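Local coordinates for protein epidermin leader peptide processing serine protease EpiP (Staphylococcus aureus subsp. aureus, PDB 3QFH) that is a subtilisin-like serine endopeptidase that probably removes the leader peptide from the precursor of the lantibiotic epidermin, at residues 68-73 against 246-251; 215-220 against 261-266; 227-232 against 401-406; 394-399 against 410-415. One frame throughout, in Å; residues are numbered along the deposited sequence.

Contact 1 (68-73 against 246-251); sequences NYKNDI and HQTFRK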
# COMPACT_ATOMS: atom_id res chain seq x y z
N ASN A 68 -5.96 -2.00 -33.98
CA ASN A 68 -6.49 -1.24 -35.11
C ASN A 68 -7.95 -0.78 -34.93
O ASN A 68 -8.50 -0.11 -35.80
CB ASN A 68 -6.34 -2.05 -36.40
CG ASN A 68 -4.88 -2.29 -36.77
OD1 ASN A 68 -4.00 -1.51 -36.38
ND2 ASN A 68 -4.61 -3.36 -37.51
N TYR A 69 -8.59 -1.16 -33.82
CA TYR A 69 -9.97 -0.73 -33.55
C TYR A 69 -9.91 0.59 -32.79
O TYR A 69 -10.10 0.66 -31.59
CB TYR A 69 -10.77 -1.80 -32.82
CG TYR A 69 -11.15 -2.91 -33.74
CD1 TYR A 69 -12.40 -2.92 -34.37
CD2 TYR A 69 -10.25 -3.93 -34.05
CE1 TYR A 69 -12.75 -3.92 -35.25
CE2 TYR A 69 -10.59 -4.94 -34.94
CZ TYR A 69 -11.85 -4.93 -35.54
OH TYR A 69 -12.22 -5.92 -36.42
N LYS A 70 -9.66 1.65 -33.56
CA LYS A 70 -9.44 2.99 -33.03
C LYS A 70 -10.61 3.61 -32.29
O LYS A 70 -10.40 4.47 -31.44
CB LYS A 70 -9.01 3.93 -34.18
CG LYS A 70 -7.79 3.44 -34.97
CD LYS A 70 -6.58 3.19 -34.06
CE LYS A 70 -5.38 2.65 -34.85
NZ LYS A 70 -4.24 2.24 -33.96
N ASN A 71 -11.83 3.20 -32.61
CA ASN A 71 -13.01 3.73 -31.93
C ASN A 71 -13.18 3.12 -30.54
O ASN A 71 -13.87 3.68 -29.69
CB ASN A 71 -14.28 3.41 -32.74
CG ASN A 71 -14.21 3.93 -34.19
OD1 ASN A 71 -13.44 4.83 -34.51
ND2 ASN A 71 -15.05 3.35 -35.05
N ASP A 72 -12.54 1.97 -30.30
CA ASP A 72 -12.74 1.23 -29.05
C ASP A 72 -11.53 1.03 -28.17
O ASP A 72 -11.68 0.92 -26.96
CB ASP A 72 -13.25 -0.17 -29.37
CG ASP A 72 -14.52 -0.17 -30.19
OD1 ASP A 72 -15.23 0.87 -30.22
OD2 ASP A 72 -14.82 -1.22 -30.80
N ILE A 73 -10.36 0.95 -28.78
CA ILE A 73 -9.14 0.63 -28.04
C ILE A 73 -8.21 1.84 -28.00
O ILE A 73 -7.86 2.40 -29.04
CB ILE A 73 -8.42 -0.56 -28.70
CG1 ILE A 73 -9.37 -1.76 -28.86
CG2 ILE A 73 -7.19 -0.95 -27.91
CD1 ILE A 73 -9.90 -2.38 -27.56
N HIS A 246 3.42 7.34 -28.76
CA HIS A 246 1.98 7.56 -28.69
C HIS A 246 1.19 6.52 -29.49
O HIS A 246 -0.00 6.69 -29.73
CB HIS A 246 1.61 8.99 -29.11
CG HIS A 246 2.15 10.03 -28.18
ND1 HIS A 246 1.75 10.13 -26.86
CD2 HIS A 246 3.04 11.03 -28.37
CE1 HIS A 246 2.39 11.13 -26.28
NE2 HIS A 246 3.17 11.70 -27.18
N GLN A 247 1.86 5.44 -29.89
CA GLN A 247 1.20 4.35 -30.63
C GLN A 247 0.24 3.60 -29.72
O GLN A 247 0.44 3.55 -28.50
CB GLN A 247 2.24 3.38 -31.21
CG GLN A 247 3.15 4.03 -32.23
CD GLN A 247 2.37 4.67 -33.37
OE1 GLN A 247 1.55 4.01 -34.03
NE2 GLN A 247 2.61 5.94 -33.61
N THR A 248 -0.80 3.02 -30.32
CA THR A 248 -1.79 2.26 -29.59
C THR A 248 -1.14 1.01 -29.00
O THR A 248 -1.30 0.73 -27.82
CB THR A 248 -2.96 1.86 -30.48
OG1 THR A 248 -3.49 3.03 -31.11
CG2 THR A 248 -4.05 1.18 -29.65
N PHE A 249 -0.39 0.29 -29.83
CA PHE A 249 0.32 -0.92 -29.39
C PHE A 249 1.67 -0.45 -28.88
O PHE A 249 2.47 0.09 -29.62
CB PHE A 249 0.48 -1.91 -30.55
CG PHE A 249 0.78 -3.32 -30.11
CD1 PHE A 249 2.07 -3.69 -29.73
CD2 PHE A 249 -0.22 -4.27 -30.07
CE1 PHE A 249 2.34 -4.99 -29.32
CE2 PHE A 249 0.04 -5.57 -29.67
CZ PHE A 249 1.32 -5.94 -29.30
N ARG A 250 1.92 -0.67 -27.59
CA ARG A 250 3.14 -0.17 -26.95
C ARG A 250 4.10 -1.25 -26.46
O ARG A 250 3.76 -2.42 -26.38
CB ARG A 250 2.72 0.69 -25.79
CG ARG A 250 1.63 1.67 -26.16
CD ARG A 250 1.22 2.45 -24.97
NE ARG A 250 2.37 3.16 -24.45
CZ ARG A 250 2.77 4.34 -24.89
NH1 ARG A 250 3.84 4.92 -24.35
NH2 ARG A 250 2.12 4.95 -25.88
N LYS A 251 5.29 -0.80 -26.10
CA LYS A 251 6.36 -1.66 -25.63
C LYS A 251 6.63 -1.42 -24.13
O LYS A 251 7.37 -2.16 -23.51
CB LYS A 251 7.63 -1.38 -26.44
CG LYS A 251 7.37 -1.29 -27.95
CD LYS A 251 8.61 -1.00 -28.81
CE LYS A 251 9.34 0.32 -28.46
NZ LYS A 251 10.27 0.19 -27.29
O HOH W 1 -1.33 3.58 -33.28
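Thr248 is the residue that 68-73 grips, with its two branches going to different partners. Its methyl CG2 lies on the packed side, 4.2 Å from Ile73 CG2 and 4.0 Å from Ile73 O. The two side chains cross at about a right angle, and Ile73 is buried.

The other side is looser and polar. Lys70 NZ gives a hydrogen bond of 3.1 Å to Thr248 OG1. The lysine chain bends at its second torsion (chi2 -56°) and then runs straight, which carries the ammonium group across to the threonine. The same NZ is held by Ala67 O. A water bridges this edge: it accepts from Thr248 N at 3.1 Å, donates to Gln247 OE1 at 3.0 Å, and takes a weak bond from Lys70 NZ. Lys70 and Gln247 are both exposed, so this part of the contact lies at the surface.

The contact joins the propeptide-family region to the subtilase region. Backbone bonds of Ile76 with Thr248 and Arg250 add the short, weakly bonded strand 249-250 parallel to strand 73-78, at the edge of a mixed sheet. Ile73 packs on Leu66 of helix 60-66 and Leu36 of helix 30-40, and Phe249 rests on Ala63 and Asn64.

Contact 2 (215-220 against 261-266); sequences WVSKAI and QKAINY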
# COMPACT_ATOMS: atom_id res chain seq x y z
N TRP A 215 -4.64 -5.98 -10.59
CA TRP A 215 -5.42 -6.49 -9.44
C TRP A 215 -5.41 -5.43 -8.36
O TRP A 215 -6.43 -5.17 -7.70
CB TRP A 215 -4.88 -7.81 -8.86
CG TRP A 215 -4.62 -8.94 -9.83
CD1 TRP A 215 -5.11 -9.07 -11.10
CD2 TRP A 215 -3.93 -10.17 -9.55
NE1 TRP A 215 -4.70 -10.26 -11.65
CE2 TRP A 215 -3.99 -10.96 -10.71
CE3 TRP A 215 -3.26 -10.65 -8.43
CZ2 TRP A 215 -3.38 -12.21 -10.80
CZ3 TRP A 215 -2.65 -11.90 -8.51
CH2 TRP A 215 -2.72 -12.67 -9.69
N VAL A 216 -4.25 -4.80 -8.18
CA VAL A 216 -4.09 -3.73 -7.21
C VAL A 216 -5.04 -2.58 -7.53
O VAL A 216 -5.69 -2.05 -6.63
CB VAL A 216 -2.66 -3.19 -7.16
CG1 VAL A 216 -2.57 -1.99 -6.19
CG2 VAL A 216 -1.66 -4.32 -6.74
N SER A 217 -5.12 -2.21 -8.81
CA SER A 217 -5.98 -1.14 -9.26
C SER A 217 -7.43 -1.48 -8.98
O SER A 217 -8.17 -0.64 -8.49
CB SER A 217 -5.77 -0.86 -10.74
OG SER A 217 -4.43 -0.43 -10.96
N LYS A 218 -7.84 -2.71 -9.25
CA LYS A 218 -9.22 -3.10 -8.99
C LYS A 218 -9.49 -3.09 -7.48
O LYS A 218 -10.58 -2.75 -7.04
CB LYS A 218 -9.53 -4.44 -9.61
CG LYS A 218 -11.01 -4.77 -9.62
CD LYS A 218 -11.27 -6.10 -10.31
CE LYS A 218 -12.75 -6.39 -10.42
NZ LYS A 218 -12.96 -7.66 -11.14
N ALA A 219 -8.50 -3.47 -6.68
CA ALA A 219 -8.63 -3.46 -5.22
C ALA A 219 -8.82 -2.03 -4.70
O ALA A 219 -9.61 -1.81 -3.77
CB ALA A 219 -7.41 -4.16 -4.54
N ILE A 220 -8.14 -1.06 -5.31
CA ILE A 220 -8.28 0.33 -4.91
C ILE A 220 -9.70 0.80 -5.21
O ILE A 220 -10.34 1.44 -4.39
CB ILE A 220 -7.27 1.23 -5.61
CG1 ILE A 220 -5.86 0.86 -5.14
CG2 ILE A 220 -7.56 2.72 -5.32
CD1 ILE A 220 -4.80 1.61 -5.83
N GLN A 261 -2.91 5.00 -11.69
CA GLN A 261 -3.15 6.41 -11.41
C GLN A 261 -4.64 6.71 -11.48
O GLN A 261 -5.15 7.48 -10.68
CB GLN A 261 -2.41 7.33 -12.40
CG GLN A 261 -2.64 8.82 -12.14
CD GLN A 261 -2.07 9.26 -10.80
OE1 GLN A 261 -0.89 9.58 -10.70
NE2 GLN A 261 -2.91 9.26 -9.77
N LYS A 262 -5.36 6.08 -12.41
CA LYS A 262 -6.81 6.30 -12.51
C LYS A 262 -7.55 5.72 -11.30
O LYS A 262 -8.51 6.29 -10.84
CB LYS A 262 -7.39 5.78 -13.83
CG LYS A 262 -6.98 6.62 -15.03
CD LYS A 262 -7.29 5.95 -16.38
CE LYS A 262 -8.78 5.80 -16.66
NZ LYS A 262 -9.06 5.19 -18.01
N ALA A 263 -7.07 4.59 -10.79
CA ALA A 263 -7.68 3.99 -9.60
C ALA A 263 -7.56 4.96 -8.41
O ALA A 263 -8.52 5.23 -7.70
CB ALA A 263 -7.00 2.66 -9.26
N ILE A 264 -6.34 5.48 -8.21
CA ILE A 264 -6.04 6.47 -7.16
C ILE A 264 -6.95 7.73 -7.26
O ILE A 264 -7.50 8.20 -6.26
CB ILE A 264 -4.53 6.84 -7.21
CG1 ILE A 264 -3.70 5.63 -6.78
CG2 ILE A 264 -4.20 8.04 -6.30
CD1 ILE A 264 -2.22 5.75 -7.02
N ASN A 265 -7.13 8.24 -8.46
CA ASN A 265 -7.96 9.43 -8.66
C ASN A 265 -9.43 9.09 -8.48
O ASN A 265 -10.22 9.93 -8.04
CB ASN A 265 -7.68 10.07 -10.02
CG ASN A 265 -6.25 10.64 -10.11
OD1 ASN A 265 -5.58 10.83 -9.10
ND2 ASN A 265 -5.82 10.93 -11.32
N TYR A 266 -9.79 7.86 -8.81
CA TYR A 266 -11.14 7.37 -8.59
C TYR A 266 -11.40 7.36 -7.07
O TYR A 266 -12.44 7.84 -6.61
CB TYR A 266 -11.32 5.98 -9.20
CG TYR A 266 -12.71 5.38 -9.04
CD1 TYR A 266 -13.68 5.54 -10.02
CD2 TYR A 266 -13.05 4.67 -7.90
CE1 TYR A 266 -14.95 4.99 -9.87
CE2 TYR A 266 -14.29 4.12 -7.74
CZ TYR A 266 -15.24 4.28 -8.72
OH TYR A 266 -16.48 3.73 -8.54
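Ala263 and Ile220 form the centre of a buried contact between two helices that run almost parallel. The local axes of 215-220 and 261-266 approach to 8.6 Å, with 8° between their directions.

The contacts between side chains come first. Ile220 CB lies 3.9 Å from Ala263 CB, and Ser217 CB is 4.0 Å from Ala263 CB. Further out on the isoleucine, Ile220 CD1 reaches Ile264 CG1 at 4.3 Å. Ile220 is also set against Leu260 and Ala267 of the same partner helix, and against Ile129 of strand 126-130.

A second group of contacts is between side chains and backbone. Ala263 CB sits 3.6 Å from Ser217 O. In return, Ile220 CG2 lies 3.6 Å from Ala263 O. This branch is anti to the backbone N of Ile220, while CG1 takes the position beside that N (chi1 -66°), so the two branches reach different parts of the partner helix. The small alanine and serine allow the backbones to come close: Ser217 CA and Ala263 CA are 5.4 Å apart.

Polar groups take their partners from other places. Ser217 OG bonds to Leu213 O, one turn back in its own helix. Lys262 NZ forms a salt bridge with Glu26, and Tyr266 OH bonds to Asn225.

Helices 213-225 and 254-269 belong to the alpha/beta core of the subtilisin-like fold. No hydrogen bond joins the two segments; they meet through van der Waals contact of small and branched side chains.

Contact 3 (227-232 against 401-406); sequences GNQVIN and HLEKHP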
# COMPACT_ATOMS: atom_id res chain seq x y z
N GLY A 227 -16.53 2.18 0.69
CA GLY A 227 -16.60 3.26 1.68
C GLY A 227 -15.44 3.35 2.66
O GLY A 227 -15.56 3.99 3.69
N ASN A 228 -14.32 2.70 2.33
CA ASN A 228 -13.11 2.79 3.15
C ASN A 228 -12.46 4.11 2.85
O ASN A 228 -11.94 4.30 1.75
CB ASN A 228 -12.13 1.68 2.79
CG ASN A 228 -12.67 0.32 3.08
OD1 ASN A 228 -12.75 -0.10 4.23
ND2 ASN A 228 -13.02 -0.40 2.02
N GLN A 229 -12.46 5.03 3.79
CA GLN A 229 -11.89 6.34 3.52
C GLN A 229 -10.37 6.40 3.58
O GLN A 229 -9.80 7.38 3.14
CB GLN A 229 -12.51 7.42 4.42
CG GLN A 229 -13.89 7.85 3.96
CD GLN A 229 -14.30 9.18 4.55
OE1 GLN A 229 -14.51 9.29 5.75
NE2 GLN A 229 -14.39 10.20 3.72
N VAL A 230 -9.73 5.38 4.13
CA VAL A 230 -8.26 5.30 4.12
C VAL A 230 -7.88 3.98 3.46
O VAL A 230 -8.36 2.93 3.84
CB VAL A 230 -7.65 5.40 5.54
CG1 VAL A 230 -6.10 5.28 5.48
CG2 VAL A 230 -8.07 6.70 6.23
N ILE A 231 -7.01 4.04 2.46
CA ILE A 231 -6.59 2.89 1.69
C ILE A 231 -5.08 2.78 1.78
O ILE A 231 -4.37 3.68 1.31
CB ILE A 231 -7.01 3.01 0.20
CG1 ILE A 231 -8.52 3.20 0.07
CG2 ILE A 231 -6.55 1.77 -0.57
CD1 ILE A 231 -9.04 3.46 -1.38
N ASN A 232 -4.60 1.69 2.38
CA ASN A 232 -3.17 1.46 2.61
C ASN A 232 -2.57 0.54 1.56
O ASN A 232 -3.02 -0.59 1.40
CB ASN A 232 -2.98 0.85 4.01
CG ASN A 232 -1.54 0.72 4.43
OD1 ASN A 232 -1.00 1.62 5.08
ND2 ASN A 232 -0.89 -0.36 4.01
N HIS A 401 -14.11 14.85 12.78
CA HIS A 401 -15.28 14.66 11.93
C HIS A 401 -15.07 15.20 10.53
O HIS A 401 -15.86 16.02 10.04
CB HIS A 401 -16.50 15.33 12.57
CG HIS A 401 -16.65 15.01 14.02
ND1 HIS A 401 -16.87 13.73 14.49
CD2 HIS A 401 -16.61 15.81 15.12
CE1 HIS A 401 -16.95 13.75 15.80
NE2 HIS A 401 -16.80 15.00 16.21
N LEU A 402 -14.02 14.72 9.86
CA LEU A 402 -13.65 15.20 8.53
C LEU A 402 -14.08 14.25 7.41
O LEU A 402 -13.49 14.25 6.32
CB LEU A 402 -12.14 15.40 8.47
CG LEU A 402 -11.57 16.22 9.62
CD1 LEU A 402 -10.05 16.32 9.54
CD2 LEU A 402 -12.21 17.61 9.64
N GLU A 403 -15.08 13.43 7.67
CA GLU A 403 -15.54 12.46 6.68
C GLU A 403 -15.91 13.10 5.33
O GLU A 403 -15.56 12.56 4.28
CB GLU A 403 -16.65 11.60 7.29
CG GLU A 403 -16.06 10.61 8.34
CD GLU A 403 -16.88 10.44 9.63
OE1 GLU A 403 -18.04 10.93 9.69
OE2 GLU A 403 -16.34 9.82 10.59
N LYS A 404 -16.56 14.27 5.35
CA LYS A 404 -16.93 14.96 4.10
C LYS A 404 -15.73 15.64 3.40
O LYS A 404 -15.77 15.86 2.20
CB LYS A 404 -18.06 15.99 4.29
CG LYS A 404 -19.49 15.38 4.35
CD LYS A 404 -20.23 15.60 5.67
CE LYS A 404 -20.86 17.01 5.70
NZ LYS A 404 -21.81 17.24 6.85
N HIS A 405 -14.68 15.95 4.15
CA HIS A 405 -13.48 16.59 3.57
C HIS A 405 -12.17 15.93 4.01
O HIS A 405 -11.37 16.51 4.74
CB HIS A 405 -13.48 18.07 3.93
CG HIS A 405 -14.70 18.78 3.45
ND1 HIS A 405 -14.83 19.23 2.15
CD2 HIS A 405 -15.86 19.08 4.07
CE1 HIS A 405 -16.02 19.80 2.00
NE2 HIS A 405 -16.66 19.71 3.16
N PRO A 406 -11.93 14.73 3.52
CA PRO A 406 -10.72 13.97 3.88
C PRO A 406 -9.37 14.66 3.61
O PRO A 406 -8.43 14.35 4.30
CB PRO A 406 -10.87 12.67 3.07
CG PRO A 406 -11.89 12.97 2.03
CD PRO A 406 -12.81 13.96 2.64
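Gln229 starts with CG beside its backbone N (chi1 -77°) and then runs out extended (chi2 -162°), which takes its amide across to Glu403. The first torsion of Glu403 sets CG beside the amide oxygen, and the bend at the second turns the carboxylate away toward Asp398.

The contact belongs to the subtilisin-like alpha/beta fold. It joins the entry to strand 230-233 of the parallel central sheet to the loop between helices 382-400 and 406-416.

The main tie is a hydrogen bond from Gln229 NE2 to Glu403 O, 2.7 Å long. It meets the carbonyl in its plane, on a lone pair, and the acceptor also lies close to the amide plane of Gln229. NE2 has a second acceptor in Lys271 O. Two backbone carbonyls therefore hold the amide and would fix its rotation.

Beyond that bond the amide oxygen lies against CA, CB and CG of Glu403. The two side chains cross at about a right angle, with amide and carboxylate planes 53° apart. Gln229 also touches Ile397 of helix 382-400, and Glu403 packs on the same isoleucine. The carboxylate of Glu403 comes close to that of Asp398, a like charge that might raise the affinity of one of them for a proton.

Pro406 CG lies near the amide nitrogen, 4.1 Å from Gln229 NE2. On the oxygen side, Gln229 OE1 lies 3.3 Å from Glu403 CG.

Contact 4 (394-399 against 410-415); sequences ALIIDK and IELLYQ. With SO4 (sulfate ion), chain M.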
# COMPACT_ATOMS: atom_id res chain seq x y z
N ALA A 394 -7.13 7.65 9.95
CA ALA A 394 -8.45 7.17 10.37
C ALA A 394 -8.83 7.84 11.69
O ALA A 394 -9.98 8.27 11.88
CB ALA A 394 -8.47 5.65 10.50
N LEU A 395 -7.87 7.95 12.59
CA LEU A 395 -8.10 8.60 13.90
C LEU A 395 -8.45 10.08 13.75
O LEU A 395 -9.34 10.59 14.44
CB LEU A 395 -6.89 8.46 14.80
CG LEU A 395 -6.49 7.05 15.26
CD1 LEU A 395 -5.22 7.13 16.12
CD2 LEU A 395 -7.64 6.41 16.03
N ILE A 396 -7.74 10.76 12.86
CA ILE A 396 -7.93 12.18 12.61
C ILE A 396 -9.31 12.46 12.00
O ILE A 396 -10.02 13.38 12.41
CB ILE A 396 -6.80 12.73 11.72
CG1 ILE A 396 -5.49 12.76 12.51
CG2 ILE A 396 -7.16 14.15 11.23
CD1 ILE A 396 -4.23 12.87 11.62
N ILE A 397 -9.70 11.64 11.04
CA ILE A 397 -11.02 11.79 10.42
C ILE A 397 -12.13 11.63 11.46
O ILE A 397 -13.12 12.40 11.49
CB ILE A 397 -11.20 10.78 9.25
CG1 ILE A 397 -10.24 11.13 8.10
CG2 ILE A 397 -12.66 10.82 8.73
CD1 ILE A 397 -10.08 10.02 7.01
N ASP A 398 -11.99 10.64 12.33
CA ASP A 398 -13.01 10.40 13.36
C ASP A 398 -12.97 11.47 14.49
O ASP A 398 -14.00 11.95 14.95
CB ASP A 398 -12.87 9.00 13.94
CG ASP A 398 -13.14 7.91 12.90
OD1 ASP A 398 -13.66 8.24 11.81
OD2 ASP A 398 -12.82 6.71 13.16
N LYS A 399 -11.76 11.88 14.87
CA LYS A 399 -11.60 12.85 15.95
C LYS A 399 -12.16 14.23 15.61
O LYS A 399 -12.80 14.84 16.44
CB LYS A 399 -10.12 12.99 16.32
CG LYS A 399 -9.81 13.89 17.52
CD LYS A 399 -10.15 13.22 18.86
CE LYS A 399 -9.75 14.11 20.02
NZ LYS A 399 -9.80 13.42 21.34
N ILE A 410 -5.51 15.10 5.82
CA ILE A 410 -4.12 15.08 5.34
C ILE A 410 -3.40 16.35 5.78
O ILE A 410 -2.30 16.27 6.27
CB ILE A 410 -4.07 14.96 3.82
CG1 ILE A 410 -4.71 13.64 3.38
CG2 ILE A 410 -2.64 15.04 3.31
CD1 ILE A 410 -4.95 13.55 1.88
N GLU A 411 -4.03 17.52 5.63
CA GLU A 411 -3.40 18.78 6.03
C GLU A 411 -3.18 18.87 7.53
O GLU A 411 -2.19 19.42 7.97
CB GLU A 411 -4.16 20.01 5.50
CG GLU A 411 -4.08 20.09 3.97
CD GLU A 411 -2.62 20.03 3.44
OE1 GLU A 411 -1.77 20.79 3.95
OE2 GLU A 411 -2.33 19.22 2.53
N LEU A 412 -4.11 18.34 8.32
CA LEU A 412 -3.95 18.32 9.76
C LEU A 412 -2.76 17.39 10.11
O LEU A 412 -1.88 17.76 10.90
CB LEU A 412 -5.26 17.90 10.43
CG LEU A 412 -5.32 18.05 11.95
CD1 LEU A 412 -6.77 18.26 12.42
CD2 LEU A 412 -4.65 16.88 12.69
N LEU A 413 -2.71 16.23 9.47
CA LEU A 413 -1.60 15.30 9.67
C LEU A 413 -0.27 16.01 9.38
O LEU A 413 0.64 16.02 10.20
CB LEU A 413 -1.76 14.05 8.78
CG LEU A 413 -0.61 13.04 8.80
CD1 LEU A 413 -0.59 12.27 10.10
CD2 LEU A 413 -0.69 12.06 7.63
N TYR A 414 -0.18 16.66 8.22
CA TYR A 414 1.06 17.30 7.83
C TYR A 414 1.51 18.48 8.69
O TYR A 414 2.71 18.65 8.91
CB TYR A 414 1.00 17.77 6.37
CG TYR A 414 0.92 16.67 5.33
CD1 TYR A 414 1.28 15.35 5.63
CD2 TYR A 414 0.62 16.98 4.00
CE1 TYR A 414 1.24 14.35 4.66
CE2 TYR A 414 0.60 15.99 3.02
CZ TYR A 414 0.91 14.68 3.36
OH TYR A 414 0.88 13.71 2.40
N GLN A 415 0.56 19.30 9.13
CA GLN A 415 0.86 20.51 9.88
C GLN A 415 0.85 20.35 11.38
O GLN A 415 1.58 21.06 12.05
CB GLN A 415 -0.13 21.62 9.50
CG GLN A 415 -0.11 21.99 8.03
CD GLN A 415 1.25 22.50 7.59
OE1 GLN A 415 1.94 23.22 8.32
NE2 GLN A 415 1.64 22.13 6.37
S SO4 M . 5.91 22.42 6.98
O1 SO4 M . 4.92 22.88 6.01
O2 SO4 M . 6.98 23.40 7.18
O3 SO4 M . 5.24 22.13 8.24
O4 SO4 M . 6.52 21.18 6.48
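Ile396 overlaps Leu412 and Leu413 with its two outer branches. Leu412 CD2 touches both methyls of the isoleucine; it is nearer to Ile396 CG2, at 4.0 Å, than to Ile396 CD1, at 4.2 Å. Ile396 CD1 also reaches Leu413 CB at 3.9 Å and Leu413 CD1 at 4.0 Å. The isoleucine crosses Leu412 obliquely and Leu413 at about a right angle. Leu412 CB points toward the facing helix, and CG anti to the backbone N (chi1 -170°) extends CD2 to Ile396 CG2.

The two segments lie on helices 382-400 and 406-416, two consecutive helices joined by a short loop in the subtilisin-like alpha/beta fold. The contact is wholly apolar, and no hydrogen bond crosses it. Other residues extend the same packing. Ile396 also touches Ala409 on the second helix and Ala438 on helix 435-439. Leu413 lies on Val389 and Leu393, a turn or two back along helix 382-400, and Leu412 on Tyr400.

Away from this core, at the exposed end of 410-415, Gln415 bends at its second torsion and donates a weak hydrogen bond of 3.4 Å from NE2 to sulfate O1. The sulfate, probably from the crystallisation liquor, is also bonded by His430 ND1.

Contact 1 stands apart, its centre about 22 Å from that of contact 2, 36 Å from contact 3 and 42 Å from contact 4. Strand 249-250 of contact 1 is followed by helix 254-269 of contact 2. Helix 213-225 of contact 2 precedes strand 230-233 of contact 3, and Ile220 O meets Ile231 CD1. Contact 4 uses the end of helix 382-400, contact 3 the loop after it; Glu403 CG packs on Ile397 CG2. Along the chain, contacts 1, 2 and 3 alternate with one another, as do 3 and 4; contact 4 follows 1 and 2 in series. Contacts 2 to 4 thus form a path through the catalytic domain, while contact 1 ties the propeptide-like region to it.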